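Local atomic coordinates of hydroxyethylphosphonate dioxygenase (Streptomyces albus, PDB entry 6B9R), a protein that probably uses a mononuclear non-haem iron centre and dioxygen to cleave the carbon-carbon bond of 2-hydroxyethylphosphonate, giving hydroxymethylphosphonate. Residues I101-G104 with E110-D113; S121-W126 with H149-F154; T251-L256 with R266-C271. One frame throughout, in Å; residues are numbered along the deposited sequence.

Contacts 1 and 2 share a sheet and the substrate, while contact 3 lies in a separate helical domain. Strands 106-113 and 123-129 are neighbours, so the two contacts touch directly, with centres 15 Å apart; R112 N meets W126 O at 2.8 Å. Contact 1 supplies R103 and Y111 to the phosphonate oxygens of 2HE; contact 2 supplies H149 and Q153 to the iron, and Q153 also holds the substrate, whose O3 and O4 bind the iron. Contact 3, in the helix-turn-helix region, has its centre 55 Å from that of contact 1 and 42 Å from that of contact 2. All three border the second subunit, which adds K29 and W449 to the substrate's partners.

Contact 1: I101-G104 with E110-D113. With 2HE ((2-hydroxyethyl)phosphonic acid), chain F.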
ATOM      1  N   ILE A 101     -11.947 -25.933 -19.684  1.00 23.78           N
ATOM      2  CA  ILE A 101     -12.074 -26.631 -18.414  1.00 25.12           C
ATOM      3  C   ILE A 101     -13.467 -27.232 -18.333  1.00 27.81           C
ATOM      4  O   ILE A 101     -14.464 -26.554 -18.611  1.00 30.14           O
ATOM      5  CB  ILE A 101     -11.793 -25.704 -17.217  1.00 35.07           C
ATOM      6  CG1 ILE A 101     -10.337 -25.233 -17.265  1.00 38.07           C
ATOM      7  CG2 ILE A 101     -12.085 -26.424 -15.904  1.00 31.12           C
ATOM      8  CD1 ILE A 101      -9.862 -24.544 -16.003  1.00 43.08           C
ATOM      9  N   GLU A 102     -13.524 -28.512 -17.978  1.00 29.15           N
ATOM     10  CA  GLU A 102     -14.775 -29.229 -17.839  1.00 28.44           C
ATOM     11  C   GLU A 102     -15.235 -29.172 -16.393  1.00 32.70           C
ATOM     12  O   GLU A 102     -14.421 -29.183 -15.466  1.00 36.09           O
ATOM     13  CB  GLU A 102     -14.616 -30.686 -18.276  1.00 42.44           C
ATOM     14  CG  GLU A 102     -13.971 -30.854 -19.637  1.00 48.52           C
ATOM     15  CD  GLU A 102     -14.314 -32.190 -20.273  1.00 55.98           C
ATOM     16  OE1 GLU A 102     -14.218 -32.299 -21.515  1.00 57.29           O
ATOM     17  OE2 GLU A 102     -14.689 -33.124 -19.532  1.00 55.89           O
ATOM     18  N   ARG A 103     -16.546 -29.091 -16.209  1.00 30.90           N
ATOM     19  CA  ARG A 103     -17.164 -29.148 -14.896  1.00 33.50           C
ATOM     20  C   ARG A 103     -18.460 -29.921 -15.021  1.00 34.05           C
ATOM     21  O   ARG A 103     -19.225 -29.714 -15.969  1.00 33.13           O
ATOM     22  CB  ARG A 103     -17.461 -27.754 -14.330  1.00 29.53           C
ATOM     23  CG  ARG A 103     -16.250 -26.882 -14.047  1.00 28.52           C
ATOM     24  CD  ARG A 103     -16.714 -25.573 -13.434  1.00 24.22           C
ATOM     25  NE  ARG A 103     -15.637 -24.602 -13.251  1.00 26.96           N
ATOM     26  CZ  ARG A 103     -15.820 -23.399 -12.719  1.00 32.02           C
ATOM     27  NH1 ARG A 103     -17.039 -23.034 -12.329  1.00 29.11           N
ATOM     28  NH2 ARG A 103     -14.793 -22.564 -12.577  1.00 27.20           N
ATOM     29  N   GLY A 104     -18.716 -30.795 -14.055  1.00 35.92           N
ATOM     30  CA  GLY A 104     -19.934 -31.582 -14.114  1.00 38.17           C
ATOM     31  C   GLY A 104     -20.022 -32.486 -15.322  1.00 35.57           C
ATOM     32  O   GLY A 104     -21.121 -32.712 -15.834  1.00 38.32           O
ATOM     33  N   GLU A 110     -14.309 -21.876 -21.797  1.00 22.27           N
ATOM     34  CA  GLU A 110     -13.032 -21.689 -22.477  1.00 22.15           C
ATOM     35  C   GLU A 110     -12.447 -20.358 -22.040  1.00 27.63           C
ATOM     36  O   GLU A 110     -13.108 -19.320 -22.172  1.00 21.54           O
ATOM     37  CB  GLU A 110     -13.157 -21.699 -24.006  1.00 23.51           C
ATOM     38  CG  GLU A 110     -11.781 -21.503 -24.676  1.00 25.09           C
ATOM     39  CD  GLU A 110     -11.828 -21.318 -26.188  1.00 33.48           C
ATOM     40  OE1 GLU A 110     -12.932 -21.239 -26.753  1.00 32.93           O
ATOM     41  OE2 GLU A 110     -10.740 -21.244 -26.805  1.00 29.71           O
ATOM     42  N   TYR A 111     -11.216 -20.399 -21.523  1.00 21.01           N
ATOM     43  CA  TYR A 111     -10.489 -19.222 -21.064  1.00 21.10           C
ATOM     44  C   TYR A 111      -9.455 -18.791 -22.096  1.00 23.34           C
ATOM     45  O   TYR A 111      -8.796 -19.630 -22.717  1.00 22.58           O
ATOM     46  CB  TYR A 111      -9.740 -19.489 -19.756  1.00 20.07           C
ATOM     47  CG  TYR A 111     -10.542 -19.912 -18.553  1.00 20.11           C
ATOM     48  CD1 TYR A 111     -10.849 -21.250 -18.339  1.00 27.07           C
ATOM     49  CD2 TYR A 111     -10.938 -18.983 -17.597  1.00 19.53           C
ATOM     50  CE1 TYR A 111     -11.553 -21.651 -17.220  1.00 26.68           C
ATOM     51  CE2 TYR A 111     -11.649 -19.375 -16.471  1.00 19.62           C
ATOM     52  CZ  TYR A 111     -11.951 -20.712 -16.291  1.00 24.29           C
ATOM     53  OH  TYR A 111     -12.643 -21.113 -15.173  1.00 23.51           O
ATOM     54  N   ARG A 112      -9.286 -17.478 -22.243  1.00 21.16           N
ATOM     55  CA  ARG A 112      -8.221 -16.909 -23.064  1.00 21.32           C
ATOM     56  C   ARG A 112      -7.625 -15.716 -22.329  1.00 20.36           C
ATOM     57  O   ARG A 112      -8.370 -14.849 -21.857  1.00 19.56           O
ATOM     58  CB  ARG A 112      -8.750 -16.475 -24.446  1.00 19.79           C
ATOM     59  CG  ARG A 112      -9.192 -17.636 -25.325  1.00 20.59           C
ATOM     60  CD  ARG A 112      -9.648 -17.170 -26.699  1.00 20.85           C
ATOM     61  NE  ARG A 112     -10.337 -18.234 -27.418  1.00 25.04           N
ATOM     62  CZ  ARG A 112     -11.122 -18.031 -28.472  1.00 35.09           C
ATOM     63  NH1 ARG A 112     -11.320 -16.802 -28.935  1.00 30.34           N
ATOM     64  NH2 ARG A 112     -11.715 -19.063 -29.061  1.00 36.24           N
ATOM     65  N   ASP A 113      -6.294 -15.668 -22.226  1.00 18.90           N
ATOM     66  CA  ASP A 113      -5.653 -14.480 -21.681  1.00 18.35           C
ATOM     67  C   ASP A 113      -5.867 -13.286 -22.592  1.00 18.10           C
ATOM     68  O   ASP A 113      -5.897 -13.413 -23.822  1.00 22.88           O
ATOM     69  CB  ASP A 113      -4.142 -14.665 -21.535  1.00 23.44           C
ATOM     70  CG  ASP A 113      -3.768 -15.775 -20.588  1.00 23.35           C
ATOM     71  OD1 ASP A 113      -4.587 -16.152 -19.734  1.00 21.63           O
ATOM     72  OD2 ASP A 113      -2.641 -16.270 -20.720  1.00 23.73           O
TER
HETATM   73  O3  2HE F 502     -13.841 -17.567 -11.817  1.00 33.13           O
HETATM   74  P   2HE F 502     -14.252 -18.675 -12.719  1.00 44.39           P
HETATM   75  O1  2HE F 502     -14.996 -19.830 -11.882  1.00 27.80           O
HETATM   76  O2  2HE F 502     -12.984 -19.302 -13.501  1.00 35.34           O
HETATM   77  CA  2HE F 502     -15.402 -17.932 -13.900  1.00 39.72           C
HETATM   78  CB  2HE F 502     -14.862 -16.547 -14.243  1.00 40.58           C
HETATM   79  O4  2HE F 502     -15.136 -15.599 -13.199  1.00 36.78           O
HETATM   80  O   HOH W   1     -12.827 -23.624 -14.400  1.00 29.26           O
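I101 lays its outer branch against the ring of Y111, with I101 CD1 3.6 Å from Y111 CE1. I101 CG1 follows at 3.8 Å from Y111 CE1. The two side chains belong to the hairpin of strands 99-103 and 106-113, and both CB atoms point across the contact. Beyond this apolar patch the polar ends converge on the phosphonate of 2HE. R103 runs extended from CG to NE and reaches O1 of 2HE through NH2 at 2.8 Å, a nearly straight bond (164°) lying in the guanidinium plane. Y111 OH donates to a second phosphonate oxygen, O2 of 2HE, in a very short bond of 2.5 Å at the ring edge. A water ties the two residues together, accepting from R103 NH2 at 2.9 Å and donating to Y111 OH at 2.6 Å, while R103 NH1 is held by the backbone O of E144. Y450 of the second subunit packs on I101 and R103. The charge of R103 suggests that the phosphonate is bound as an anion; R103 and Y111, each on a different oxygen, probably help to fix its rotation together with the iron on O3.

Contact 2: S121-W126 with H149-F154; sequences SYRPEW and HLLYQF. With FE (Fe (III) ion), chain E; 2HE ((2-hydroxyethyl)phosphonic acid), chain F.
The iron site of this cupin-like beta fold is built partly on the segment 149-154, where a loop runs into strand 152-158; segment 121-126, at the start of strand 123-129, meets it through one small apolar contact. There L151 sends CD1 against the aliphatic root of R123, 3.7 Å from CG and 3.9 Å from CB. The arginine chain then bends at chi2 (-71°), leading its guanidinium away from the leucine, and NH1 folds back to donate to the backbone O of Y122 at 2.8 Å. That donor sits above the carbonyl plane, 37° out of it. Strand 202-208 lies between the two strands in the sheet, and its T207 touches L151 and hydrogen-bonds the backbone O of R123.

On the metal side, H149 NE2 binds the iron at 2.3 Å. Its other ring nitrogen, ND1, makes a weak bond to the backbone O of L151, which may help to set the turn of the imidazole. Q153 has CG anti to the backbone N (chi1 -167°) and an extended chain, which carries OE1 to the iron at 2.1 Å. Its amide NE2 is also used: it donates to O4 of 2HE at 3.1 Å, and T155 offers a further hydrogen-bond partner. The substrate chelates the iron through a phosphonate oxygen, O3, and its hydroxyl oxygen, O4. H190 and a water complete six ligands, the water lying rather far at 2.6 Å. Two histidines usually join a carboxylate in the facial triad of non-haem iron oxygenases; here the third protein ligand is a glutamine, giving a variant of that site with two histidines and one glutamine.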
ATOM      1  N   SER A 121      -1.750  -5.546 -11.458  1.00 22.54           N
ATOM      2  CA  SER A 121      -2.437  -6.693 -10.864  1.00 21.32           C
ATOM      3  C   SER A 121      -3.555  -7.274 -11.727  1.00 17.33           C
ATOM      4  O   SER A 121      -4.240  -8.201 -11.268  1.00 21.06           O
ATOM      5  CB  SER A 121      -3.026  -6.316  -9.502  1.00 23.26           C
ATOM      6  OG  SER A 121      -4.090  -5.415  -9.677  1.00 22.71           O
ATOM      7  N   TYR A 122      -3.789  -6.757 -12.934  1.00 20.88           N
ATOM      8  CA  TYR A 122      -4.860  -7.309 -13.760  1.00 17.68           C
ATOM      9  C   TYR A 122      -4.636  -8.792 -13.987  1.00 20.57           C
ATOM     10  O   TYR A 122      -3.508  -9.229 -14.249  1.00 16.88           O
ATOM     11  CB  TYR A 122      -4.921  -6.660 -15.136  1.00 15.18           C
ATOM     12  CG  TYR A 122      -5.285  -5.213 -15.198  1.00 18.64           C
ATOM     13  CD1 TYR A 122      -6.601  -4.792 -15.008  1.00 23.05           C
ATOM     14  CD2 TYR A 122      -4.325  -4.266 -15.527  1.00 18.97           C
ATOM     15  CE1 TYR A 122      -6.929  -3.450 -15.089  1.00 22.46           C
ATOM     16  CE2 TYR A 122      -4.647  -2.937 -15.626  1.00 14.56           C
ATOM     17  CZ  TYR A 122      -5.946  -2.529 -15.406  1.00 22.86           C
ATOM     18  OH  TYR A 122      -6.248  -1.189 -15.510  1.00 25.66           O
ATOM     19  N   ARG A 123      -5.722  -9.559 -13.914  1.00 16.79           N
ATOM     20  CA  ARG A 123      -5.782 -10.923 -14.446  1.00 18.67           C
ATOM     21  C   ARG A 123      -7.028 -11.000 -15.319  1.00 21.48           C
ATOM     22  O   ARG A 123      -8.070 -11.528 -14.899  1.00 22.18           O
ATOM     23  CB  ARG A 123      -5.797 -11.966 -13.330  1.00 16.42           C
ATOM     24  CG  ARG A 123      -4.467 -12.033 -12.542  1.00 17.99           C
ATOM     25  CD  ARG A 123      -3.364 -12.656 -13.378  1.00 19.03           C
ATOM     26  NE  ARG A 123      -2.101 -12.787 -12.628  1.00 18.39           N
ATOM     27  CZ  ARG A 123      -1.197 -11.819 -12.525  1.00 19.38           C
ATOM     28  NH1 ARG A 123      -1.404 -10.657 -13.114  1.00 18.94           N
ATOM     29  NH2 ARG A 123      -0.077 -12.021 -11.842  1.00 22.09           N
ATOM     30  N   PRO A 124      -6.961 -10.466 -16.546  1.00 16.08           N
ATOM     31  CA  PRO A 124      -8.175 -10.312 -17.358  1.00 16.06           C
ATOM     32  C   PRO A 124      -8.353 -11.438 -18.354  1.00 24.92           C
ATOM     33  O   PRO A 124      -7.524 -11.622 -19.254  1.00 22.66           O
ATOM     34  CB  PRO A 124      -7.933  -8.980 -18.067  1.00 15.77           C
ATOM     35  CG  PRO A 124      -6.424  -8.972 -18.290  1.00 15.90           C
ATOM     36  CD  PRO A 124      -5.817  -9.774 -17.156  1.00 16.03           C
ATOM     37  N   GLU A 125      -9.439 -12.193 -18.224  1.00 19.74           N
ATOM     38  CA  GLU A 125      -9.671 -13.349 -19.072  1.00 20.81           C
ATOM     39  C   GLU A 125     -10.936 -13.128 -19.888  1.00 21.81           C
ATOM     40  O   GLU A 125     -11.951 -12.665 -19.360  1.00 23.27           O
ATOM     41  CB  GLU A 125      -9.789 -14.642 -18.241  1.00 19.01           C
ATOM     42  CG  GLU A 125      -8.562 -14.951 -17.384  1.00 24.94           C
ATOM     43  CD  GLU A 125      -7.438 -15.603 -18.171  1.00 27.86           C
ATOM     44  OE1 GLU A 125      -7.631 -16.736 -18.652  1.00 21.81           O
ATOM     45  OE2 GLU A 125      -6.362 -14.978 -18.305  1.00 23.30           O
ATOM     46  N   TRP A 126     -10.834 -13.401 -21.185  1.00 20.14           N
ATOM     47  CA  TRP A 126     -11.986 -13.674 -22.026  1.00 22.49           C
ATOM     48  C   TRP A 126     -12.463 -15.081 -21.699  1.00 26.08           C
ATOM     49  O   TRP A 126     -11.649 -16.007 -21.634  1.00 19.00           O
ATOM     50  CB  TRP A 126     -11.563 -13.552 -23.491  1.00 19.56           C
ATOM     51  CG  TRP A 126     -12.575 -13.901 -24.548  1.00 21.24           C
ATOM     52  CD1 TRP A 126     -13.319 -13.025 -25.289  1.00 22.99           C
ATOM     53  CD2 TRP A 126     -12.917 -15.217 -25.021  1.00 22.04           C
ATOM     54  NE1 TRP A 126     -14.114 -13.715 -26.178  1.00 25.75           N
ATOM     55  CE2 TRP A 126     -13.886 -15.059 -26.033  1.00 25.64           C
ATOM     56  CE3 TRP A 126     -12.510 -16.512 -24.672  1.00 25.56           C
ATOM     57  CZ2 TRP A 126     -14.453 -16.146 -26.704  1.00 26.42           C
ATOM     58  CZ3 TRP A 126     -13.069 -17.596 -25.345  1.00 21.52           C
ATOM     59  CH2 TRP A 126     -14.028 -17.402 -26.350  1.00 30.61           C
ATOM     60  N   HIS A 149     -12.642 -16.521  -5.278  1.00 27.17           N
ATOM     61  CA  HIS A 149     -11.212 -16.316  -5.428  1.00 25.98           C
ATOM     62  C   HIS A 149     -10.846 -14.954  -4.853  1.00 27.23           C
ATOM     63  O   HIS A 149     -11.691 -14.056  -4.735  1.00 24.30           O
ATOM     64  CB  HIS A 149     -10.785 -16.441  -6.899  1.00 25.63           C
ATOM     65  CG  HIS A 149     -11.626 -15.641  -7.847  1.00 28.14           C
ATOM     66  ND1 HIS A 149     -11.700 -14.266  -7.799  1.00 24.24           N
ATOM     67  CD2 HIS A 149     -12.424 -16.026  -8.873  1.00 23.93           C
ATOM     68  CE1 HIS A 149     -12.514 -13.838  -8.749  1.00 23.93           C
ATOM     69  NE2 HIS A 149     -12.958 -14.885  -9.420  1.00 22.53           N
ATOM     70  N   LEU A 150      -9.560 -14.805  -4.500  1.00 24.28           N
ATOM     71  CA  LEU A 150      -9.134 -13.610  -3.775  1.00 31.14           C
ATOM     72  C   LEU A 150      -9.366 -12.343  -4.591  1.00 23.90           C
ATOM     73  O   LEU A 150      -9.777 -11.315  -4.043  1.00 29.21           O
ATOM     74  CB  LEU A 150      -7.659 -13.716  -3.374  1.00 35.64           C
ATOM     75  CG  LEU A 150      -7.094 -12.433  -2.742  1.00 34.29           C
ATOM     76  CD1 LEU A 150      -7.923 -11.965  -1.536  1.00 29.95           C
ATOM     77  CD2 LEU A 150      -5.629 -12.593  -2.359  1.00 33.73           C
ATOM     78  N   LEU A 151      -9.123 -12.394  -5.894  1.00 19.62           N
ATOM     79  CA  LEU A 151      -9.132 -11.169  -6.682  1.00 16.21           C
ATOM     80  C   LEU A 151     -10.544 -10.603  -6.807  1.00 25.75           C
ATOM     81  O   LEU A 151     -11.521 -11.346  -6.937  1.00 21.81           O
ATOM     82  CB  LEU A 151      -8.538 -11.415  -8.068  1.00 21.47           C
ATOM     83  CG  LEU A 151      -7.032 -11.715  -8.078  1.00 25.27           C
ATOM     84  CD1 LEU A 151      -6.449 -11.601  -9.495  1.00 18.72           C
ATOM     85  CD2 LEU A 151      -6.319 -10.768  -7.127  1.00 21.90           C
ATOM     86  N   TYR A 152     -10.643  -9.276  -6.734  1.00 21.11           N
ATOM     87  CA  TYR A 152     -11.873  -8.589  -7.107  1.00 19.19           C
ATOM     88  C   TYR A 152     -12.217  -8.905  -8.557  1.00 22.48           C
ATOM     89  O   TYR A 152     -11.336  -9.179  -9.372  1.00 20.19           O
ATOM     90  CB  TYR A 152     -11.705  -7.079  -6.947  1.00 18.07           C
ATOM     91  CG  TYR A 152     -11.484  -6.636  -5.520  1.00 18.25           C
ATOM     92  CD1 TYR A 152     -10.224  -6.721  -4.925  1.00 17.30           C
ATOM     93  CD2 TYR A 152     -12.534  -6.116  -4.771  1.00 20.16           C
ATOM     94  CE1 TYR A 152     -10.032  -6.316  -3.612  1.00 17.09           C
ATOM     95  CE2 TYR A 152     -12.349  -5.699  -3.467  1.00 19.82           C
ATOM     96  CZ  TYR A 152     -11.100  -5.795  -2.895  1.00 21.47           C
ATOM     97  OH  TYR A 152     -10.933  -5.379  -1.602  1.00 23.66           O
ATOM     98  N   GLN A 153     -13.502  -8.862  -8.902  1.00 19.23           N
ATOM     99  CA  GLN A 153     -13.840  -9.076 -10.303  1.00 19.18           C
ATOM    100  C   GLN A 153     -14.748  -7.984 -10.836  1.00 20.13           C
ATOM    101  O   GLN A 153     -15.743  -7.623 -10.204  1.00 24.33           O
ATOM    102  CB  GLN A 153     -14.495 -10.433 -10.532  1.00 28.51           C
ATOM    103  CG  GLN A 153     -14.554 -10.801 -12.002  1.00 24.66           C
ATOM    104  CD  GLN A 153     -14.889 -12.267 -12.205  1.00 28.63           C
ATOM    105  OE1 GLN A 153     -14.288 -13.133 -11.591  1.00 25.73           O
ATOM    106  NE2 GLN A 153     -15.862 -12.543 -13.062  1.00 23.32           N
ATOM    107  N   PHE A 154     -14.382  -7.459 -11.995  1.00 15.00           N
ATOM    108  CA  PHE A 154     -15.268  -6.683 -12.845  1.00 14.89           C
ATOM    109  C   PHE A 154     -15.575  -7.536 -14.060  1.00 19.29           C
ATOM    110  O   PHE A 154     -14.652  -7.994 -14.745  1.00 18.54           O
ATOM    111  CB  PHE A 154     -14.629  -5.364 -13.288  1.00 17.75           C
ATOM    112  CG  PHE A 154     -15.381  -4.717 -14.393  1.00 18.59           C
ATOM    113  CD1 PHE A 154     -16.525  -3.980 -14.129  1.00 17.25           C
ATOM    114  CD2 PHE A 154     -14.998  -4.898 -15.706  1.00 15.52           C
ATOM    115  CE1 PHE A 154     -17.258  -3.415 -15.161  1.00 14.46           C
ATOM    116  CE2 PHE A 154     -15.740  -4.342 -16.747  1.00 17.52           C
ATOM    117  CZ  PHE A 154     -16.870  -3.590 -16.468  1.00 19.04           C
TER
HETATM  118 FE    FE E 501     -14.324 -15.230 -11.210  1.00 35.42          FE
HETATM  119  O3  2HE F 502     -13.841 -17.567 -11.817  1.00 33.13           O
HETATM  120  P   2HE F 502     -14.252 -18.675 -12.719  1.00 44.39           P
HETATM  121  O1  2HE F 502     -14.996 -19.830 -11.882  1.00 27.80           O
HETATM  122  O2  2HE F 502     -12.984 -19.302 -13.501  1.00 35.34           O
HETATM  123  CA  2HE F 502     -15.402 -17.932 -13.900  1.00 39.72           C
HETATM  124  CB  2HE F 502     -14.862 -16.547 -14.243  1.00 40.58           C
HETATM  125  O4  2HE F 502     -15.136 -15.599 -13.199  1.00 36.78           O
HETATM  126  O   HOH W   2     -12.517 -14.834 -12.972  1.00 29.58           O

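Contact 3: T251-L256 with R266-C271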
ATOM      1  N   THR A 251      -5.195   7.964  23.375  1.00 19.87           N
ATOM      2  CA  THR A 251      -5.906   9.036  24.043  1.00 21.55           C
ATOM      3  C   THR A 251      -7.130   8.437  24.728  1.00 22.16           C
ATOM      4  O   THR A 251      -7.392   7.235  24.648  1.00 23.16           O
ATOM      5  CB  THR A 251      -6.281  10.146  23.058  1.00 22.92           C
ATOM      6  OG1 THR A 251      -6.778  11.279  23.782  1.00 20.46           O
ATOM      7  CG2 THR A 251      -7.356   9.669  22.098  1.00 23.18           C
ATOM      8  N   THR A 252      -7.871   9.282  25.431  1.00 22.81           N
ATOM      9  CA  THR A 252      -9.042   8.878  26.191  1.00 21.95           C
ATOM     10  C   THR A 252     -10.198   9.778  25.782  1.00 18.35           C
ATOM     11  O   THR A 252      -9.998  10.811  25.143  1.00 18.64           O
ATOM     12  CB  THR A 252      -8.790   8.989  27.701  1.00 23.57           C
ATOM     13  OG1 THR A 252      -8.701  10.373  28.059  1.00 20.93           O
ATOM     14  CG2 THR A 252      -7.482   8.305  28.071  1.00 20.97           C
ATOM     15  N   VAL A 253     -11.416   9.382  26.155  1.00 18.53           N
ATOM     16  CA  VAL A 253     -12.586  10.192  25.821  1.00 19.60           C
ATOM     17  C   VAL A 253     -12.471  11.592  26.418  1.00 23.48           C
ATOM     18  O   VAL A 253     -12.738  12.590  25.738  1.00 25.63           O
ATOM     19  CB  VAL A 253     -13.882   9.491  26.282  1.00 19.00           C
ATOM     20  CG1 VAL A 253     -15.045  10.480  26.264  1.00 22.36           C
ATOM     21  CG2 VAL A 253     -14.189   8.330  25.373  1.00 24.68           C
ATOM     22  N   THR A 254     -12.072  11.697  27.692  1.00 21.30           N
ATOM     23  CA  THR A 254     -12.028  13.013  28.331  1.00 23.39           C
ATOM     24  C   THR A 254     -10.870  13.857  27.800  1.00 26.35           C
ATOM     25  O   THR A 254     -10.992  15.084  27.693  1.00 23.03           O
ATOM     26  CB  THR A 254     -11.927  12.876  29.859  1.00 31.39           C
ATOM     27  OG1 THR A 254     -10.744  12.134  30.210  1.00 26.18           O
ATOM     28  CG2 THR A 254     -13.155  12.167  30.419  1.00 37.63           C
ATOM     29  N   GLU A 255      -9.735  13.228  27.479  1.00 23.81           N
ATOM     30  CA  GLU A 255      -8.617  13.986  26.918  1.00 22.27           C
ATOM     31  C   GLU A 255      -8.943  14.470  25.508  1.00 24.67           C
ATOM     32  O   GLU A 255      -8.714  15.636  25.170  1.00 24.95           O
ATOM     33  CB  GLU A 255      -7.342  13.134  26.923  1.00 21.02           C
ATOM     34  CG  GLU A 255      -6.162  13.777  26.203  1.00 20.01           C
ATOM     35  CD  GLU A 255      -5.620  15.012  26.919  1.00 29.88           C
ATOM     36  OE1 GLU A 255      -6.004  15.251  28.086  1.00 26.37           O
ATOM     37  OE2 GLU A 255      -4.797  15.741  26.315  1.00 27.99           O
ATOM     38  N   LEU A 256      -9.490  13.582  24.672  1.00 20.97           N
ATOM     39  CA  LEU A 256      -9.886  13.985  23.328  1.00 21.95           C
ATOM     40  C   LEU A 256     -10.962  15.057  23.383  1.00 22.56           C
ATOM     41  O   LEU A 256     -10.952  15.996  22.579  1.00 21.15           O
ATOM     42  CB  LEU A 256     -10.372  12.779  22.533  1.00 18.31           C
ATOM     43  CG  LEU A 256     -10.905  13.058  21.124  1.00 23.75           C
ATOM     44  CD1 LEU A 256      -9.859  13.775  20.280  1.00 20.26           C
ATOM     45  CD2 LEU A 256     -11.296  11.739  20.470  1.00 17.52           C
ATOM     46  N   ARG A 266     -20.545  13.739  24.046  1.00 25.41           N
ATOM     47  CA  ARG A 266     -20.616  13.691  22.589  1.00 22.65           C
ATOM     48  C   ARG A 266     -19.539  12.783  22.009  1.00 23.43           C
ATOM     49  O   ARG A 266     -19.823  11.976  21.117  1.00 25.74           O
ATOM     50  CB  ARG A 266     -20.511  15.106  22.015  1.00 21.95           C
ATOM     51  CG  ARG A 266     -20.610  15.182  20.492  1.00 24.53           C
ATOM     52  CD  ARG A 266     -21.910  14.585  19.964  1.00 24.82           C
ATOM     53  NE  ARG A 266     -22.057  14.817  18.528  1.00 28.56           N
ATOM     54  CZ  ARG A 266     -22.838  14.103  17.718  1.00 29.79           C
ATOM     55  NH1 ARG A 266     -23.563  13.094  18.192  1.00 25.17           N
ATOM     56  NH2 ARG A 266     -22.892  14.401  16.428  1.00 27.01           N
ATOM     57  N   VAL A 267     -18.300  12.880  22.509  1.00 21.11           N
ATOM     58  CA  VAL A 267     -17.242  12.005  22.008  1.00 20.53           C
ATOM     59  C   VAL A 267     -17.603  10.543  22.248  1.00 22.50           C
ATOM     60  O   VAL A 267     -17.405   9.685  21.376  1.00 20.75           O
ATOM     61  CB  VAL A 267     -15.883  12.374  22.642  1.00 24.38           C
ATOM     62  CG1 VAL A 267     -14.765  11.487  22.077  1.00 25.41           C
ATOM     63  CG2 VAL A 267     -15.564  13.844  22.398  1.00 21.98           C
ATOM     64  N   ALA A 268     -18.164  10.239  23.423  1.00 27.02           N
ATOM     65  CA  ALA A 268     -18.561   8.866  23.709  1.00 27.82           C
ATOM     66  C   ALA A 268     -19.650   8.404  22.752  1.00 23.00           C
ATOM     67  O   ALA A 268     -19.579   7.298  22.204  1.00 26.38           O
ATOM     68  CB  ALA A 268     -19.028   8.743  25.159  1.00 27.36           C
ATOM     69  N   ALA A 269     -20.649   9.254  22.521  1.00 22.68           N
ATOM     70  CA  ALA A 269     -21.730   8.912  21.603  1.00 26.56           C
ATOM     71  C   ALA A 269     -21.212   8.684  20.186  1.00 28.78           C
ATOM     72  O   ALA A 269     -21.660   7.760  19.497  1.00 26.25           O
ATOM     73  CB  ALA A 269     -22.790  10.014  21.621  1.00 25.50           C
ATOM     74  N   LEU A 270     -20.256   9.506  19.735  1.00 22.72           N
ATOM     75  CA  LEU A 270     -19.706   9.296  18.401  1.00 19.97           C
ATOM     76  C   LEU A 270     -18.920   7.993  18.310  1.00 22.55           C
ATOM     77  O   LEU A 270     -18.837   7.404  17.228  1.00 25.09           O
ATOM     78  CB  LEU A 270     -18.823  10.482  17.995  1.00 25.13           C
ATOM     79  CG  LEU A 270     -19.556  11.808  17.788  1.00 22.64           C
ATOM     80  CD1 LEU A 270     -18.570  12.950  17.634  1.00 25.41           C
ATOM     81  CD2 LEU A 270     -20.481  11.722  16.572  1.00 20.51           C
ATOM     82  N   CYS A 271     -18.339   7.524  19.421  1.00 22.88           N
ATOM     83  CA  CYS A 271     -17.632   6.250  19.389  1.00 24.60           C
ATOM     84  C   CYS A 271     -18.576   5.063  19.230  1.00 25.35           C
ATOM     85  O   CYS A 271     -18.130   3.984  18.822  1.00 28.32           O
ATOM     86  CB  CYS A 271     -16.777   6.087  20.656  1.00 20.58           C
ATOM     87  SG  CYS A 271     -15.294   7.124  20.630  1.00 27.00           S
TER
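V267 reaches from helix 264-271 toward helix 253-260, and its atoms meet two different residues there. Its CB faces V253, whose CG1 stands 4.2 Å away; the two valine side chains slide past each other in opposite directions. One bond further out, CG1 of V267 meets the tip of L256, with CD2 at 3.8 Å. This branch lies anti to the backbone N of V267 (chi1 -178°), which carries it to the leucine, and V253 CG1 lies near both CB and CG1 of V267. V253 CG1 also comes to 4.2 Å from the backbone N of A268, and more loosely to its CB.

L256 is buried and touches more than V267: M246 of helix 238-249, with L285 and A288 of helix 279-288, also pack on it. C271, one turn beyond V267, packs on L242 and M246 and thus continues this apolar layer toward helix 238-249. The start of helix 253-260 is held by T252 in the N-cap position, where OG1 accepts from E255 N at 3.1 Å (158°). That bond satisfies an amide at the first turn, close to where V253 leaves the backbone. Within helix 264-271, R266 lays one guanidinium face over CD2 of L270 and forms a salt bridge with E281, its end leading away from helix 253-260. Two short helices joined by a tight turn, with small and branched apolar residues between them and further helices closing the core, are characteristic of the helix-turn-helix unit of Cro/C1-type domains.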